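Local structure of surface protein SPB1 (Streptococcus agalactiae, 4UZG) at residues A[45-50]-A[87-92]; A[133-138]-A[143-148]. The protein forms the backbone of the group B streptococcus pilus 2b, its subunits probably joined covalently end to end by a sortase to build the fibre. All blocks are in the same frame, centred on the assembly; numbering follows the deposited sequence. Where two conformers were deposited one is given.

Interaction 1 (A[45-50]-A[87-92]); sequences PSASVV and ENNNFT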
loop_
_atom_site.group_PDB
_atom_site.type_symbol
_atom_site.label_atom_id
_atom_site.label_comp_id
_atom_site.label_asym_id
_atom_site.label_seq_id
_atom_site.Cartn_x
_atom_site.Cartn_y
_atom_site.Cartn_z
ATOM N N PRO A 45 5.622 4.608 7.836
ATOM C CA PRO A 45 5.022 3.701 8.818
ATOM C C PRO A 45 6.088 2.740 9.333
ATOM O O PRO A 45 7.212 2.668 8.840
ATOM C CB PRO A 45 3.980 2.930 8.009
ATOM C CG PRO A 45 3.952 3.441 6.719
ATOM C CD PRO A 45 5.071 4.380 6.496
ATOM N N SER A 46 5.734 1.988 10.357
ATOM C CA SER A 46 6.576 0.899 10.816
ATOM C C SER A 46 6.956 -0.001 9.639
ATOM O O SER A 46 6.135 -0.232 8.738
ATOM C CB SER A 46 5.787 0.049 11.823
ATOM O OG SER A 46 6.457 -1.169 12.112
ATOM N N ALA A 47 8.152 -0.589 9.685
ATOM C CA ALA A 47 8.571 -1.521 8.656
ATOM C C ALA A 47 7.711 -2.799 8.652
ATOM O O ALA A 47 7.738 -3.542 7.668
ATOM C CB ALA A 47 10.025 -1.881 8.823
ATOM N N SER A 48 6.955 -3.043 9.728
ATOM C CA SER A 48 5.996 -4.147 9.762
ATOM C C SER A 48 4.724 -3.828 8.966
ATOM O O SER A 48 3.869 -4.704 8.815
ATOM C CB SER A 48 5.633 -4.483 11.204
ATOM O OG SER A 48 4.977 -3.392 11.814
ATOM N N VAL A 49 4.605 -2.596 8.486
ATOM C CA VAL A 49 3.465 -2.108 7.718
ATOM C C VAL A 49 3.881 -1.770 6.288
ATOM O O VAL A 49 3.329 -2.331 5.332
ATOM C CB VAL A 49 2.800 -0.900 8.404
ATOM C CG1 VAL A 49 1.709 -0.303 7.517
ATOM C CG2 VAL A 49 2.252 -1.283 9.780
ATOM N N VAL A 50 4.808 -0.817 6.103
ATOM C CA VAL A 50 5.434 -0.621 4.798
ATOM C C VAL A 50 6.932 -0.527 5.032
ATOM O O VAL A 50 7.401 0.354 5.768
ATOM C CB VAL A 50 4.968 0.620 4.025
ATOM C CG1 VAL A 50 5.631 0.636 2.644
ATOM C CG2 VAL A 50 3.456 0.682 3.882
ATOM N N GLU A 87 17.679 5.828 8.223
ATOM C CA GLU A 87 17.703 5.243 9.551
ATOM C C GLU A 87 16.297 4.794 9.902
ATOM O O GLU A 87 15.341 5.528 9.694
ATOM C CB GLU A 87 18.150 6.269 10.602
ATOM C CG GLU A 87 19.594 6.729 10.505
ATOM C CD GLU A 87 19.970 7.748 11.585
ATOM O OE1 GLU A 87 19.064 8.334 12.213
ATOM O OE2 GLU A 87 21.177 7.972 11.809
ATOM N N ASN A 88 16.185 3.609 10.481
ATOM C CA ASN A 88 14.935 3.236 11.137
ATOM C C ASN A 88 13.725 3.250 10.195
ATOM O O ASN A 88 12.631 3.628 10.619
ATOM C CB ASN A 88 14.660 4.200 12.311
ATOM C CG ASN A 88 15.740 4.165 13.364
ATOM O OD1 ASN A 88 16.236 3.098 13.719
ATOM N ND2 ASN A 88 16.121 5.336 13.859
ATOM N N ASN A 89 13.919 2.858 8.946
ATOM C CA ASN A 89 12.862 2.791 7.930
ATOM C C ASN A 89 12.442 4.142 7.379
ATOM O O ASN A 89 11.479 4.223 6.616
ATOM C CB ASN A 89 11.625 2.031 8.442
ATOM C CG ASN A 89 10.802 1.402 7.320
ATOM O OD1 ASN A 89 11.326 0.709 6.445
ATOM N ND2 ASN A 89 9.489 1.623 7.367
ATOM N N ASN A 90 13.180 5.184 7.756
ATOM C CA ASN A 90 12.934 6.555 7.334
ATOM C C ASN A 90 14.101 7.060 6.487
ATOM O O ASN A 90 15.166 6.424 6.429
ATOM C CB ASN A 90 12.758 7.450 8.554
ATOM C CG ASN A 90 11.662 6.977 9.473
ATOM O OD1 ASN A 90 10.611 6.545 9.020
ATOM N ND2 ASN A 90 11.896 7.063 10.779
ATOM N N PHE A 91 13.952 8.242 5.880
ATOM C CA PHE A 91 15.067 8.845 5.173
ATOM C C PHE A 91 14.988 10.363 5.204
ATOM O O PHE A 91 13.911 10.947 5.348
ATOM C CB PHE A 91 15.184 8.337 3.734
ATOM C CG PHE A 91 14.063 8.761 2.807
ATOM C CD1 PHE A 91 14.111 9.967 2.148
ATOM C CD2 PHE A 91 12.961 7.931 2.601
ATOM C CE1 PHE A 91 13.106 10.349 1.289
ATOM C CE2 PHE A 91 11.941 8.298 1.732
ATOM C CZ PHE A 91 12.003 9.514 1.071
ATOM N N THR A 92 16.157 10.974 5.021
ATOM C CA THR A 92 16.307 12.394 4.815
ATOM C C THR A 92 17.225 12.609 3.627
ATOM O O THR A 92 18.330 12.074 3.591
ATOM C CB THR A 92 16.937 13.073 6.058
ATOM O OG1 THR A 92 16.118 12.823 7.193
ATOM C CG2 THR A 92 17.093 14.566 5.839
#

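Interaction 2 (A[133-138]-A[143-148]); sequences SGAKPG and PENTNI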
loop_
_atom_site.group_PDB
_atom_site.type_symbol
_atom_site.label_atom_id
_atom_site.label_comp_id
_atom_site.label_asym_id
_atom_site.label_seq_id
_atom_site.Cartn_x
_atom_site.Cartn_y
_atom_site.Cartn_z
ATOM N N SER A 133 2.520 -7.355 6.500
ATOM C CA SER A 133 1.315 -7.895 7.108
ATOM C C SER A 133 0.666 -7.032 8.176
ATOM O O SER A 133 -0.492 -7.257 8.522
ATOM C CB SER A 133 1.599 -9.267 7.700
ATOM O OG SER A 133 2.396 -9.117 8.847
ATOM N N GLY A 134 1.404 -6.068 8.739
ATOM C CA GLY A 134 0.847 -5.215 9.762
ATOM C C GLY A 134 -0.101 -4.142 9.270
ATOM O O GLY A 134 -0.746 -3.482 10.065
ATOM N N ALA A 135 -0.172 -3.940 7.960
ATOM C CA ALA A 135 -1.061 -2.929 7.422
ATOM C C ALA A 135 -2.503 -3.231 7.812
ATOM O O ALA A 135 -2.933 -4.389 7.848
ATOM C CB ALA A 135 -0.941 -2.899 5.927
ATOM N N LYS A 136 -3.256 -2.189 8.110
ATOM C CA LYS A 136 -4.662 -2.342 8.430
ATOM C C LYS A 136 -5.491 -2.171 7.181
ATOM O O LYS A 136 -5.226 -1.286 6.373
ATOM C CB LYS A 136 -5.079 -1.292 9.452
ATOM C CG LYS A 136 -4.257 -1.289 10.700
ATOM C CD LYS A 136 -4.511 -2.494 11.536
ATOM C CE LYS A 136 -3.992 -2.259 12.950
ATOM N NZ LYS A 136 -3.920 -3.517 13.734
ATOM N N PRO A 137 -6.576 -2.957 7.042
ATOM C CA PRO A 137 -7.428 -2.862 5.852
ATOM C C PRO A 137 -8.488 -1.779 5.992
ATOM O O PRO A 137 -8.826 -1.317 7.075
ATOM C CB PRO A 137 -8.070 -4.264 5.786
ATOM C CG PRO A 137 -8.216 -4.636 7.233
ATOM C CD PRO A 137 -6.952 -4.119 7.875
ATOM N N GLY A 138 -9.034 -1.407 4.841
ATOM C CA GLY A 138 -10.184 -0.524 4.795
ATOM C C GLY A 138 -9.877 0.921 4.453
ATOM O O GLY A 138 -8.732 1.289 4.155
ATOM N N PRO A 143 -3.636 6.013 10.612
ATOM C CA PRO A 143 -2.299 6.591 10.790
ATOM C C PRO A 143 -1.190 5.555 10.649
ATOM O O PRO A 143 -0.100 5.881 10.215
ATOM C CB PRO A 143 -2.338 7.169 12.226
ATOM C CG PRO A 143 -3.779 7.296 12.566
ATOM C CD PRO A 143 -4.547 6.312 11.735
ATOM N N GLU A 144 -1.469 4.312 11.018
ATOM C CA GLU A 144 -0.456 3.258 10.958
ATOM C C GLU A 144 -0.025 2.928 9.540
ATOM O O GLU A 144 1.056 2.385 9.366
ATOM C CB GLU A 144 -0.975 1.975 11.617
ATOM C CG GLU A 144 -1.753 2.188 12.897
ATOM C CD GLU A 144 -3.262 2.173 12.689
ATOM O OE1 GLU A 144 -3.800 3.024 11.961
ATOM O OE2 GLU A 144 -3.931 1.298 13.269
ATOM N N ASN A 145 -0.863 3.248 8.553
ATOM C CA ASN A 145 -0.568 2.977 7.153
ATOM C C ASN A 145 -0.047 4.229 6.433
ATOM O O ASN A 145 0.119 4.223 5.212
ATOM C CB ASN A 145 -1.846 2.545 6.419
ATOM C CG ASN A 145 -2.325 1.124 6.731
ATOM O OD1 ASN A 145 -2.074 0.547 7.779
ATOM N ND2 ASN A 145 -3.109 0.609 5.812
ATOM N N THR A 146 0.208 5.308 7.178
ATOM C CA THR A 146 0.458 6.631 6.601
ATOM C C THR A 146 1.907 7.025 6.773
ATOM O O THR A 146 2.508 6.773 7.821
ATOM C CB THR A 146 -0.495 7.641 7.273
ATOM O OG1 THR A 146 -1.850 7.235 7.029
ATOM C CG2 THR A 146 -0.338 9.058 6.740
ATOM N N ASN A 147 2.463 7.660 5.747
ATOM C CA ASN A 147 3.743 8.329 5.901
ATOM C C ASN A 147 3.574 9.812 5.687
ATOM O O ASN A 147 2.578 10.272 5.106
ATOM C CB ASN A 147 4.775 7.840 4.911
ATOM C CG ASN A 147 4.429 8.209 3.523
ATOM O OD1 ASN A 147 3.433 7.802 2.945
ATOM N N ILE A 148 4.567 10.570 6.155
ATOM C CA ILE A 148 4.578 12.008 5.975
ATOM C C ILE A 148 5.925 12.443 5.438
ATOM O O ILE A 148 6.959 11.981 5.902
ATOM C CB ILE A 148 4.249 12.771 7.289
ATOM C CG1 ILE A 148 4.168 14.273 7.015
ATOM C CG2 ILE A 148 5.241 12.452 8.371
ATOM C CD1 ILE A 148 3.610 15.102 8.148
#

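Interaction 1 (A[45-50]-A[87-92])
N89 reaches out of the turn at 87-90 and inserts its carboxamide into the curl of backbone made by 45-50, where one nitrogen, ND2, donates to two carbonyls. N89 ND2 lies 2.9 Å from P45 O, on a bent bond with 137° at the hydrogen, the donor standing nearly in line with the P45 carbonyl. It lies equally close, 2.9 Å, to V50 O, but there the bond is straighter, at 164°, and the donor sits in the carbonyl plane. Both acceptors fall within a few degrees of the N89 amide plane, so the two bonds use both hydrogens of ND2 and fix the rotation of the group. Its other end is held too, because N89 OD1 accepts from L52 N. CG is carried out to the loop by an extended first torsion, anti to the backbone N (chi1 -154°).

E87 to N90 form a type I' beta turn, the tight connection of a two-residue beta hairpin between strands 81-87 and 90-96; N88 and N89 occupy its corners with positive phi. The 45-50 loop, which leads from strand 37-43 into strand 50-62, is itself wound tightly: S46 O accepts from both V49 N and V50 N. On the buried flank stand P45 and V50, the latter packed against M44, Y19 and V166. The outer flank is looser. A47 CB merely rests 3.7 Å from N89 CG, and beyond it lie the exposed residues S46, which adopts more than one conformer, and S48.

Interaction 2 (A[133-138]-A[143-148])
The backbones of 133-138 and 143-148 come closest at A135 and N145, whose CA atoms are 5.9 Å apart, where an irregular extended loop passes the 3-10 turn 143-145. N145 bridges the gap with both ends of its carboxamide, each bonded to the backbone of K136. Its OD1 accepts from K136 N at 3.0 Å on a nearly straight bond, 170° at the hydrogen, the donor lying in the carbonyl plane on a lone pair. Its ND2 gives a hydrogen to K136 O at 2.9 Å, with that acceptor tilted 25° out of the amide plane. The side chain thus mimics the paired N-H and C=O of a neighbouring strand. ND2 also donates to V166 O, so this buried amide is gripped by three bonds and its rotation is fixed.

Over the more open side, K136 and E144 lie obliquely against each other. E144 OE2 approaches the aliphatic part of the lysine, 3.6 Å from K136 CE, while K136 NZ and E144 OE2 remain 4.8 Å apart; the opposite charges probably attract without forming a direct salt bridge. The first torsion of K136 sets CG next to the carboxylate, and the bend at the second (chi2 -70°) folds the chain so that CE comes alongside as well.

Past N145 the chain enters strand 146-153, which runs between strands 37-43 and 162-165 and contains N147, joined through CG to K4 NZ in an isopeptide bond. The 133-138 loop follows strand 121-131; its far end is tied by the G138–D168 backbone bond, between strands 162-165 and 169-177, and P137 packs on L272, next to strand 273-279.

Overall arrangement
Interactions 1 and 2 are neighbours, their centres about 12 Å apart, and both hang from the same large mixed sheet. The 45-50 loop joins them: S48 O lies 2.8 Å from G134 N, a probable hydrogen bond, while P45 CB and V49 CG1 each pack 3.3 Å from E144 O. In each contact an asparagine carboxamide ties down backbone of a neighbouring loop, N89 in interaction 1 and N145 in interaction 2. P45 also touches N147, whose isopeptide bond to K4 lies beside the pair. Calcium takes no part in either contact: a bound calcium ion lies about 14 Å from the side chain of V50, and one about 14 Å from that of A135.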